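Local atomic coordinates of Lmo2349 protein (PDB entry 4GVO), a protein that probably captures L-cystine or related amino acids as the extracellular solute-binding component of an ABC transporter. Residues A[73-79]-A[196-201]; A[84-90]-A[204-210]; A[119-123]-A[164-169]. All blocks are in the same frame, centred on the assembly; numbering follows the deposited sequence.

Contact 1 of 3, residues A[73-79]-A[196-201]. With HIS (histidine), chain E.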
loop_
_atom_site.group_PDB
_atom_site.type_symbol
_atom_site.label_atom_id
_atom_site.label_comp_id
_atom_site.label_asym_id
_atom_site.label_seq_id
_atom_site.Cartn_x
_atom_site.Cartn_y
_atom_site.Cartn_z
ATOM N N VAL A 73 -12.025 1.711 1.421
ATOM C CA VAL A 73 -10.854 1.578 0.520
ATOM C C VAL A 73 -9.961 0.482 1.081
ATOM O O VAL A 73 -9.677 0.469 2.302
ATOM C CB VAL A 73 -10.104 2.913 0.391
ATOM C CG1 VAL A 73 -8.741 2.732 -0.281
ATOM C CG2 VAL A 73 -10.958 3.912 -0.394
ATOM N N ALA A 74 -9.532 -0.406 0.184
ATOM C CA ALA A 74 -8.567 -1.495 0.477
ATOM C C ALA A 74 -7.432 -1.434 -0.515
ATOM O O ALA A 74 -7.630 -1.780 -1.671
ATOM C CB ALA A 74 -9.269 -2.850 0.369
ATOM N N HIS A 75 -6.286 -0.892 -0.111
ATOM C CA HIS A 75 -5.137 -0.800 -0.967
ATOM C C HIS A 75 -3.882 -0.633 -0.145
ATOM O O HIS A 75 -3.141 0.328 -0.326
ATOM C CB HIS A 75 -5.298 0.380 -1.959
ATOM C CG HIS A 75 -4.376 0.319 -3.162
ATOM N ND1 HIS A 75 -3.012 0.404 -3.079
ATOM C CD2 HIS A 75 -4.673 0.172 -4.517
ATOM C CE1 HIS A 75 -2.491 0.292 -4.332
ATOM N NE2 HIS A 75 -3.490 0.186 -5.203
ATOM N N GLN A 76 -3.668 -1.530 0.804
ATOM C CA GLN A 76 -2.486 -1.445 1.676
ATOM C C GLN A 76 -2.361 -0.058 2.310
ATOM O O GLN A 76 -1.264 0.530 2.359
ATOM C CB GLN A 76 -1.238 -1.847 0.926
ATOM C CG GLN A 76 -1.181 -3.341 0.617
ATOM C CD GLN A 76 -0.942 -4.168 1.859
ATOM O OE1 GLN A 76 0.023 -3.933 2.585
ATOM N NE2 GLN A 76 -1.838 -5.113 2.123
ATOM N N MET A 77 -3.480 0.495 2.795
ATOM C CA MET A 77 -3.460 1.890 3.250
ATOM C C MET A 77 -2.855 2.022 4.652
ATOM O O MET A 77 -3.381 1.491 5.638
ATOM C CB MET A 77 -4.875 2.503 3.255
ATOM C CG MET A 77 -5.533 2.492 1.869
ATOM S SD MET A 77 -4.631 3.372 0.594
ATOM C CE MET A 77 -5.102 5.061 0.973
ATOM N N GLU A 78 -1.762 2.789 4.704
ATOM C CA GLU A 78 -1.075 3.115 5.929
ATOM C C GLU A 78 -1.826 4.120 6.751
ATOM O O GLU A 78 -2.301 5.135 6.233
ATOM C CB GLU A 78 0.302 3.669 5.568
ATOM C CG GLU A 78 1.264 2.632 4.994
ATOM C CD GLU A 78 2.440 3.313 4.269
ATOM O OE1 GLU A 78 3.250 3.984 4.958
ATOM O OE2 GLU A 78 2.542 3.219 3.032
ATOM N N LYS A 79 -1.893 3.900 8.067
ATOM C CA LYS A 79 -2.470 4.881 8.947
ATOM C C LYS A 79 -1.528 6.062 9.107
ATOM O O LYS A 79 -0.355 5.887 9.354
ATOM C CB LYS A 79 -2.824 4.284 10.293
ATOM C CG LYS A 79 -3.541 5.281 11.196
ATOM C CD LYS A 79 -3.609 4.832 12.634
ATOM C CE LYS A 79 -4.556 3.687 12.810
ATOM N NZ LYS A 79 -4.405 3.185 14.198
ATOM N N ALA A 196 4.103 2.573 9.731
ATOM C CA ALA A 196 2.647 2.490 9.839
ATOM C C ALA A 196 2.149 1.084 9.572
ATOM O O ALA A 196 2.717 0.340 8.733
ATOM C CB ALA A 196 1.986 3.467 8.892
ATOM N N LYS A 197 1.090 0.698 10.264
ATOM C CA LYS A 197 0.377 -0.522 9.891
ATOM C C LYS A 197 -0.708 -0.193 8.854
ATOM O O LYS A 197 -1.034 0.962 8.623
ATOM C CB LYS A 197 -0.210 -1.173 11.141
ATOM C CG LYS A 197 0.820 -1.629 12.167
ATOM C CD LYS A 197 0.233 -2.325 13.391
ATOM C CE LYS A 197 1.374 -2.729 14.342
ATOM N NZ LYS A 197 0.848 -3.496 15.462
ATOM N N VAL A 198 -1.253 -1.251 8.270
ATOM C CA VAL A 198 -2.204 -1.204 7.162
ATOM C C VAL A 198 -3.597 -1.565 7.695
ATOM O O VAL A 198 -3.764 -2.563 8.423
ATOM C CB VAL A 198 -1.768 -2.193 6.070
ATOM C CG1 VAL A 198 -2.929 -2.533 5.107
ATOM C CG2 VAL A 198 -0.542 -1.651 5.306
ATOM N N TYR A 199 -4.574 -0.755 7.315
ATOM C CA TYR A 199 -5.939 -0.895 7.714
ATOM C C TYR A 199 -6.861 -0.571 6.536
ATOM O O TYR A 199 -6.441 0.031 5.560
ATOM C CB TYR A 199 -6.275 0.074 8.845
ATOM C CG TYR A 199 -5.399 0.028 10.070
ATOM C CD1 TYR A 199 -4.183 0.714 10.108
ATOM C CD2 TYR A 199 -5.789 -0.659 11.198
ATOM C CE1 TYR A 199 -3.384 0.715 11.218
ATOM C CE2 TYR A 199 -4.986 -0.695 12.305
ATOM C CZ TYR A 199 -3.781 0.009 12.313
ATOM O OH TYR A 199 -2.998 0.007 13.426
ATOM N N PHE A 200 -8.139 -0.904 6.680
ATOM C CA PHE A 200 -9.166 -0.365 5.793
ATOM C C PHE A 200 -9.499 1.082 6.162
ATOM O O PHE A 200 -9.375 1.476 7.327
ATOM C CB PHE A 200 -10.431 -1.212 5.837
ATOM C CG PHE A 200 -10.191 -2.640 5.450
ATOM C CD1 PHE A 200 -9.957 -2.955 4.135
ATOM C CD2 PHE A 200 -10.177 -3.681 6.400
ATOM C CE1 PHE A 200 -9.719 -4.238 3.742
ATOM C CE2 PHE A 200 -9.886 -4.987 6.008
ATOM C CZ PHE A 200 -9.691 -5.275 4.672
ATOM N N MET A 201 -9.920 1.852 5.165
ATOM C CA MET A 201 -10.337 3.200 5.382
ATOM C C MET A 201 -11.778 3.354 5.017
ATOM O O MET A 201 -12.223 2.820 3.994
ATOM C CB MET A 201 -9.484 4.189 4.569
ATOM C CG MET A 201 -8.032 4.173 5.009
ATOM S SD MET A 201 -6.974 5.345 4.127
ATOM C CE MET A 201 -7.749 6.902 4.550
HETATM N N HIS E . 0.791 1.894 1.414
HETATM C CA HIS E . 0.439 3.032 0.511
HETATM C C HIS E . -0.235 4.156 1.224
HETATM O O HIS E . -0.636 3.970 2.383
HETATM C CB HIS E . -0.447 2.546 -0.622
HETATM C CG HIS E . 0.343 2.015 -1.780
HETATM N ND1 HIS E . 1.133 0.939 -1.652
HETATM C CD2 HIS E . 0.517 2.484 -3.104
HETATM C CE1 HIS E . 1.767 0.722 -2.832
HETATM N NE2 HIS E . 1.359 1.652 -3.708
HETATM O OXT HIS E . -0.368 5.261 0.649
HETATM O O HOH W 1 -6.143 -0.754 2.906
HETATM O O HOH W 2 4.816 3.214 6.884
HETATM O O HOH W 3 -1.642 1.905 14.314
#

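Contact 2 of 3, residues A[84-90]-A[204-210]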
loop_
_atom_site.group_PDB
_atom_site.type_symbol
_atom_site.label_atom_id
_atom_site.label_comp_id
_atom_site.label_asym_id
_atom_site.label_seq_id
_atom_site.Cartn_x
_atom_site.Cartn_y
_atom_site.Cartn_z
ATOM N N GLU A 84 -6.247 10.224 9.249
ATOM C CA GLU A 84 -7.190 10.101 10.350
ATOM C C GLU A 84 -7.977 11.359 10.591
ATOM O O GLU A 84 -9.072 11.295 11.168
ATOM C CB GLU A 84 -6.509 9.789 11.672
ATOM C CG GLU A 84 -5.892 8.433 11.743
ATOM C CD GLU A 84 -6.059 7.756 13.085
ATOM O OE1 GLU A 84 -5.128 7.856 13.885
ATOM O OE2 GLU A 84 -7.133 7.139 13.345
ATOM N N LYS A 85 -7.447 12.497 10.158
ATOM C CA LYS A 85 -8.201 13.729 10.328
ATOM C C LYS A 85 -9.424 13.741 9.405
ATOM O O LYS A 85 -10.422 14.374 9.732
ATOM C CB LYS A 85 -7.353 14.980 10.143
ATOM C CG LYS A 85 -7.075 15.407 8.707
ATOM C CD LYS A 85 -5.671 15.986 8.673
ATOM C CE LYS A 85 -5.172 16.451 7.318
ATOM N NZ LYS A 85 -5.668 15.697 6.160
ATOM N N LYS A 86 -9.382 12.982 8.300
ATOM C CA LYS A 86 -10.446 12.955 7.301
ATOM C C LYS A 86 -11.303 11.697 7.313
ATOM O O LYS A 86 -12.502 11.751 6.997
ATOM C CB LYS A 86 -9.898 13.116 5.891
ATOM C CG LYS A 86 -9.179 14.397 5.606
ATOM C CD LYS A 86 -8.567 14.340 4.210
ATOM C CE LYS A 86 -9.645 14.398 3.118
ATOM N NZ LYS A 86 -9.129 14.439 1.722
ATOM N N PHE A 87 -10.686 10.559 7.658
ATOM C CA PHE A 87 -11.297 9.232 7.462
ATOM C C PHE A 87 -11.231 8.375 8.737
ATOM O O PHE A 87 -10.406 8.620 9.640
ATOM C CB PHE A 87 -10.609 8.524 6.308
ATOM C CG PHE A 87 -10.725 9.234 5.024
ATOM C CD1 PHE A 87 -11.959 9.358 4.413
ATOM C CD2 PHE A 87 -9.625 9.830 4.423
ATOM C CE1 PHE A 87 -12.115 10.043 3.193
ATOM C CE2 PHE A 87 -9.773 10.501 3.225
ATOM C CZ PHE A 87 -11.000 10.603 2.608
ATOM N N LEU A 88 -12.087 7.358 8.769
ATOM C CA LEU A 88 -12.090 6.326 9.782
ATOM C C LEU A 88 -11.203 5.167 9.371
ATOM O O LEU A 88 -11.300 4.673 8.260
ATOM C CB LEU A 88 -13.524 5.862 10.000
ATOM C CG LEU A 88 -13.758 4.749 11.010
ATOM C CD1 LEU A 88 -13.282 5.196 12.398
ATOM C CD2 LEU A 88 -15.239 4.415 11.012
ATOM N N PHE A 89 -10.337 4.743 10.277
ATOM C CA PHE A 89 -9.597 3.487 10.134
ATOM C C PHE A 89 -10.228 2.435 11.036
ATOM O O PHE A 89 -10.586 2.741 12.174
ATOM C CB PHE A 89 -8.145 3.636 10.532
ATOM C CG PHE A 89 -7.340 4.447 9.543
ATOM C CD1 PHE A 89 -7.466 5.811 9.466
ATOM C CD2 PHE A 89 -6.506 3.840 8.651
ATOM C CE1 PHE A 89 -6.690 6.534 8.532
ATOM C CE2 PHE A 89 -5.766 4.550 7.712
ATOM C CZ PHE A 89 -5.837 5.890 7.678
ATOM N N ASN A 90 -10.361 1.195 10.559
ATOM C CA ASN A 90 -10.783 0.137 11.460
ATOM C C ASN A 90 -9.661 -0.109 12.491
ATOM O O ASN A 90 -8.542 0.399 12.326
ATOM C CB ASN A 90 -11.206 -1.110 10.707
ATOM C CG ASN A 90 -10.046 -1.817 10.066
ATOM O OD1 ASN A 90 -9.363 -1.230 9.235
ATOM N ND2 ASN A 90 -9.808 -3.067 10.453
ATOM N N LYS A 204 -16.077 8.665 8.128
ATOM C CA LYS A 204 -16.165 8.843 9.581
ATOM C C LYS A 204 -17.527 8.411 10.142
ATOM O O LYS A 204 -17.590 8.026 11.302
ATOM C CB LYS A 204 -15.861 10.298 9.988
ATOM C CG LYS A 204 -14.359 10.618 9.965
ATOM C CD LYS A 204 -13.560 9.936 11.052
ATOM C CE LYS A 204 -12.174 10.567 11.278
ATOM N NZ LYS A 204 -11.237 9.654 12.060
ATOM N N ASP A 205 -18.594 8.478 9.332
ATOM C CA ASP A 205 -19.933 8.067 9.749
ATOM C C ASP A 205 -20.139 6.565 9.837
ATOM O O ASP A 205 -21.137 6.110 10.397
ATOM C CB ASP A 205 -20.951 8.626 8.721
ATOM C CG ASP A 205 -20.589 8.216 7.254
ATOM O OD1 ASP A 205 -19.444 8.561 6.700
ATOM O OD2 ASP A 205 -21.456 7.545 6.653
ATOM N N GLU A 206 -19.207 5.793 9.250
ATOM C CA GLU A 206 -19.393 4.341 9.024
ATOM C C GLU A 206 -18.885 3.471 10.168
ATOM O O GLU A 206 -18.198 2.474 9.986
ATOM C CB GLU A 206 -18.796 3.896 7.671
ATOM C CG GLU A 206 -19.409 4.549 6.469
ATOM C CD GLU A 206 -18.876 3.988 5.177
ATOM O OE1 GLU A 206 -17.690 4.236 4.895
ATOM O OE2 GLU A 206 -19.604 3.256 4.486
ATOM N N THR A 207 -19.208 3.892 11.380
ATOM C CA THR A 207 -18.754 3.199 12.569
ATOM C C THR A 207 -19.294 1.788 12.745
ATOM O O THR A 207 -18.570 0.905 13.152
ATOM C CB THR A 207 -18.984 4.047 13.805
ATOM O OG1 THR A 207 -20.371 4.381 13.900
ATOM C CG2 THR A 207 -18.124 5.331 13.762
ATOM N N LYS A 208 -20.515 1.547 12.313
ATOM C CA LYS A 208 -21.086 0.223 12.427
ATOM C C LYS A 208 -20.374 -0.720 11.497
ATOM O O LYS A 208 -19.963 -1.813 11.899
ATOM C CB LYS A 208 -22.627 0.245 12.149
ATOM C CG LYS A 208 -23.266 -1.126 12.161
ATOM C CD LYS A 208 -24.776 -1.068 12.061
ATOM C CE LYS A 208 -25.347 -2.476 11.977
ATOM N NZ LYS A 208 -26.819 -2.453 11.766
ATOM N N LEU A 209 -20.230 -0.307 10.256
ATOM C CA LEU A 209 -19.493 -1.134 9.275
ATOM C C LEU A 209 -18.060 -1.406 9.728
ATOM O O LEU A 209 -17.561 -2.529 9.636
ATOM C CB LEU A 209 -19.510 -0.479 7.910
ATOM C CG LEU A 209 -18.736 -1.135 6.775
ATOM C CD1 LEU A 209 -19.278 -2.544 6.548
ATOM C CD2 LEU A 209 -18.864 -0.272 5.517
ATOM N N SER A 210 -17.382 -0.382 10.239
ATOM C CA SER A 210 -16.001 -0.556 10.713
ATOM C C SER A 210 -15.913 -1.614 11.813
ATOM O O SER A 210 -14.997 -2.473 11.808
ATOM C CB SER A 210 -15.453 0.791 11.187
ATOM O OG SER A 210 -14.074 0.696 11.385
HETATM O O HOH W 4 -15.027 10.746 6.443
#

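Contact 3 of 3, residues A[119-123]-A[164-169]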
loop_
_atom_site.group_PDB
_atom_site.type_symbol
_atom_site.label_atom_id
_atom_site.label_comp_id
_atom_site.label_asym_id
_atom_site.label_seq_id
_atom_site.Cartn_x
_atom_site.Cartn_y
_atom_site.Cartn_z
ATOM N N LYS A 119 19.723 15.200 -5.710
ATOM C CA LYS A 119 19.245 14.034 -6.414
ATOM C C LYS A 119 17.728 14.083 -6.594
ATOM O O LYS A 119 17.063 15.014 -6.167
ATOM C CB LYS A 119 19.679 12.754 -5.685
ATOM C CG LYS A 119 21.209 12.618 -5.801
ATOM C CD LYS A 119 21.727 11.316 -5.268
ATOM C CE LYS A 119 23.185 11.132 -5.657
ATOM N NZ LYS A 119 23.712 9.770 -5.376
ATOM N N ARG A 120 17.217 13.109 -7.322
ATOM C CA ARG A 120 15.816 13.075 -7.720
ATOM C C ARG A 120 15.183 11.766 -7.273
ATOM O O ARG A 120 15.689 10.666 -7.590
ATOM C CB ARG A 120 15.694 13.238 -9.224
ATOM C CG ARG A 120 14.284 13.204 -9.797
ATOM C CD ARG A 120 14.273 13.617 -11.262
ATOM N NE ARG A 120 12.922 13.532 -11.875
ATOM C CZ ARG A 120 12.409 12.418 -12.373
ATOM N NH1 ARG A 120 13.074 11.292 -12.299
ATOM N NH2 ARG A 120 11.194 12.392 -12.893
ATOM N N VAL A 121 14.082 11.882 -6.516
ATOM C CA VAL A 121 13.385 10.731 -5.968
ATOM C C VAL A 121 12.047 10.621 -6.673
ATOM O O VAL A 121 11.355 11.612 -6.894
ATOM C CB VAL A 121 13.207 10.896 -4.432
ATOM C CG1 VAL A 121 12.477 9.699 -3.833
ATOM C CG2 VAL A 121 14.579 11.093 -3.764
ATOM N N ILE A 122 11.723 9.424 -7.085
ATOM C CA ILE A 122 10.468 9.129 -7.781
ATOM C C ILE A 122 9.545 8.365 -6.826
ATOM O O ILE A 122 9.980 7.498 -6.083
ATOM C CB ILE A 122 10.733 8.321 -9.096
ATOM C CG1 ILE A 122 9.514 8.371 -10.059
ATOM C CG2 ILE A 122 11.223 6.885 -8.817
ATOM C CD1 ILE A 122 9.305 9.716 -10.696
ATOM N N THR A 123 8.276 8.727 -6.821
ATOM C CA THR A 123 7.325 8.126 -5.905
ATOM C C THR A 123 5.930 8.127 -6.519
ATOM O O THR A 123 5.772 8.534 -7.661
ATOM C CB THR A 123 7.377 8.838 -4.543
ATOM O OG1 THR A 123 6.636 8.076 -3.598
ATOM C CG2 THR A 123 6.905 10.262 -4.572
ATOM N N ARG A 164 17.312 8.120 -14.243
ATOM C CA ARG A 164 16.516 9.349 -14.214
ATOM C C ARG A 164 16.074 9.660 -12.805
ATOM O O ARG A 164 15.918 10.820 -12.440
ATOM C CB ARG A 164 15.238 9.248 -15.078
ATOM C CG ARG A 164 15.437 9.233 -16.563
ATOM C CD ARG A 164 14.174 8.765 -17.250
ATOM N NE ARG A 164 13.133 9.752 -17.126
ATOM C CZ ARG A 164 11.846 9.524 -17.415
ATOM N NH1 ARG A 164 11.411 8.315 -17.794
ATOM N NH2 ARG A 164 10.952 10.508 -17.291
ATOM N N ALA A 165 15.814 8.613 -12.033
ATOM C CA ALA A 165 15.578 8.733 -10.596
ATOM C C ALA A 165 16.745 8.072 -9.878
ATOM O O ALA A 165 17.197 7.019 -10.299
ATOM C CB ALA A 165 14.272 8.070 -10.172
ATOM N N ASP A 166 17.179 8.655 -8.753
ATOM C CA ASP A 166 18.219 8.088 -7.908
ATOM C C ASP A 166 17.657 7.104 -6.862
ATOM O O ASP A 166 18.339 6.183 -6.431
ATOM C CB ASP A 166 18.925 9.234 -7.219
ATOM C CG ASP A 166 19.677 10.122 -8.205
ATOM O OD1 ASP A 166 20.775 9.695 -8.627
ATOM O OD2 ASP A 166 19.136 11.204 -8.555
ATOM N N ALA A 167 16.414 7.328 -6.439
ATOM C CA ALA A 167 15.788 6.542 -5.378
ATOM C C ALA A 167 14.295 6.625 -5.475
ATOM O O ALA A 167 13.764 7.515 -6.154
ATOM C CB ALA A 167 16.225 7.015 -3.967
ATOM N N THR A 168 13.652 5.652 -4.831
ATOM C CA THR A 168 12.223 5.715 -4.543
ATOM C C THR A 168 12.058 5.414 -3.040
ATOM O O THR A 168 13.046 5.378 -2.291
ATOM C CB THR A 168 11.433 4.728 -5.439
ATOM O OG1 THR A 168 10.025 4.931 -5.245
ATOM C CG2 THR A 168 11.778 3.282 -5.185
ATOM N N ILE A 169 10.811 5.191 -2.617
ATOM C CA ILE A 169 10.500 4.770 -1.254
ATOM C C ILE A 169 9.553 3.588 -1.354
ATOM O O ILE A 169 8.607 3.610 -2.142
ATOM C CB ILE A 169 9.971 5.931 -0.405
ATOM C CG1 ILE A 169 9.907 5.536 1.083
ATOM C CG2 ILE A 169 8.662 6.555 -0.925
ATOM C CD1 ILE A 169 9.632 6.714 1.983
HETATM O O HOH W 5 22.373 7.995 -7.112
HETATM O O HOH W 6 7.237 5.287 -3.784
#

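Contact 1 of 3, residues A[73-79]-A[196-201]
Met77 O is gripped twice by segment 196-201: Tyr199 N donates to it at 3.0 Å with an N-H...O angle of 166°, and Val198 CA adds a C-H...O contact at 3.3 Å. Two residues on, Lys79 N donates to Lys197 O, and Glu78 and Val198 lie bridged between these bonds. At the other end, Val73 and Met201 form an antiparallel hydrogen-bonded pair, with Val73 N 2.8 Å from Met201 O. The two bonded stretches are out of step by two residues, and between them one water accepts from His75 N and Met77 N and donates to Tyr199 O. Strand 191-202 thus backs the loop after strand 72-73, whose residues His75 to Glu78 line the ligand pocket of this family 3 solute-binding protein. There Glu78 N donates to O of the bound histidine at 2.8 Å, nearly straight at 174°, while Glu78 OE2 approaches the ligand N to 2.7 Å; S-oxy cysteine, modelled in the same pocket, also takes the Glu78 N-H. Glu78 OE1 is held by Asn128 and by a water that accepts from Ala196 N. Apolar packing flanks the backbone bonds. Met77 bends at chi2 (-59°) and again at chi3, curling around the thioether of Met201, whose side chain it crosses at about a right angle; Met77 CB comes 3.6 Å from Met201 SD. Ala74 CB meets the Phe200 ring at its edge, in plane, 3.7 Å from CE1.

Contact 2 of 3, residues A[84-90]-A[204-210]
Lys204 runs its side chain along the backbone of residues 86-87 and ends in a two-point grip, NZ donating to Glu84 O at 2.9 Å and to Phe87 O at 2.8 Å. The two bonds differ in direction: the ammonium group lies in the carbonyl plane of Glu84 but 54° out of that of Phe87, above it and not on a lone pair. The bend at chi2 (-70°) turns the chain toward these carbonyls, with CD passing 3.6 Å from Phe87 C. The close packing belongs to Leu88. With CG anti to the backbone N (chi1 179°), its CD2 branch reaches the start of helix 207-222, 3.6 Å from its apolar neighbour Ser210 CB and 3.7 Å from Glu206 O, the carbonyl of the N-cap residue. Farther along, Ser210 OG sits 3.3 Å from Asn90 CA, whereas the amide end of Asn90 leads away to Asp214 and to the backbone of Phe200. The outer side is looser and wetter: Thr207 CG2 approaches Leu88 CD2 only to 4.1 Å, and a water links Lys86 O to Lys204 N. Glu84 OE2 stays 5.0 Å from Lys204 NZ, too far for a salt bridge, though the opposite charges may attract weakly. Lys204 thus bonds the segment joining helix 81-86 to strand 88-89, which pairs antiparallel with strand 191-202 in the mixed sheet of a periplasmic-binding-protein lobe, helix 207-222 following that strand.

Contact 3 of 3, residues A[119-123]-A[164-169]
Asp166 and Arg120 exchange two bonds: Arg120 N donates to Asp166 OD2 at 3.0 Å with an N-H...O angle of 165°, on the anti side of the carboxylate and slightly out of its plane, and Asp166 N returns to Arg120 O at 2.8 Å. Val121 and Ala167 form a single bridge, CA to CA 4.9 Å; Ala167 N is buried with no partner, although Ala167 O accepts from Ile122 N at 2.9 Å. Next, Thr168 OG1 donates to Ile122 O at 2.7 Å; its place anti to the backbone N (chi1 -173°) brings the hydroxyl to the strand. Ile122 CG2 packs on Ala165 CB at 3.5 Å. Arg120 lies extended from CG to NE, so that NH1 donates to Arg164 O from above the carbonyl plane, a bent bond at 136°. In the next shell, Gln159 accepts from the same NH1, and one water joins Lys119 NZ to Asp166 OD1. Farther out, Leu133 of helix 128-139 packs on Val121, Thr123 and Ile169. Strands 120-123 and 145-148, parallel and joined through that helix, form a beta-alpha-beta crossover, as in the second lobe of periplasmic binding proteins, and 164-169, leading into strand 168-170, lies beside its first strand.

How the contacts relate
From the N terminus the chain passes 73-79 and then 84-90, the first halves of contacts 1 and 2, before it reaches 119-123. Contact 3 closes first, when 164-169 returns to 119-123 after 40 intervening residues, and it is nested inside both longer loops. Contact 1 closes next at 196-201 and contact 2 at 204-210, so these two cross. They also touch, Met201 CE packing on Phe87 and Lys79 CA on the Phe89 ring. Together they tie residues 73-90 to strand 191-202 and helix 207-222. Contact 3 joins strand 120-123 to the stretch leading into strand 168-170; its centre is about 33 Å from that of contact 2, on the opposite side of the chain's centre.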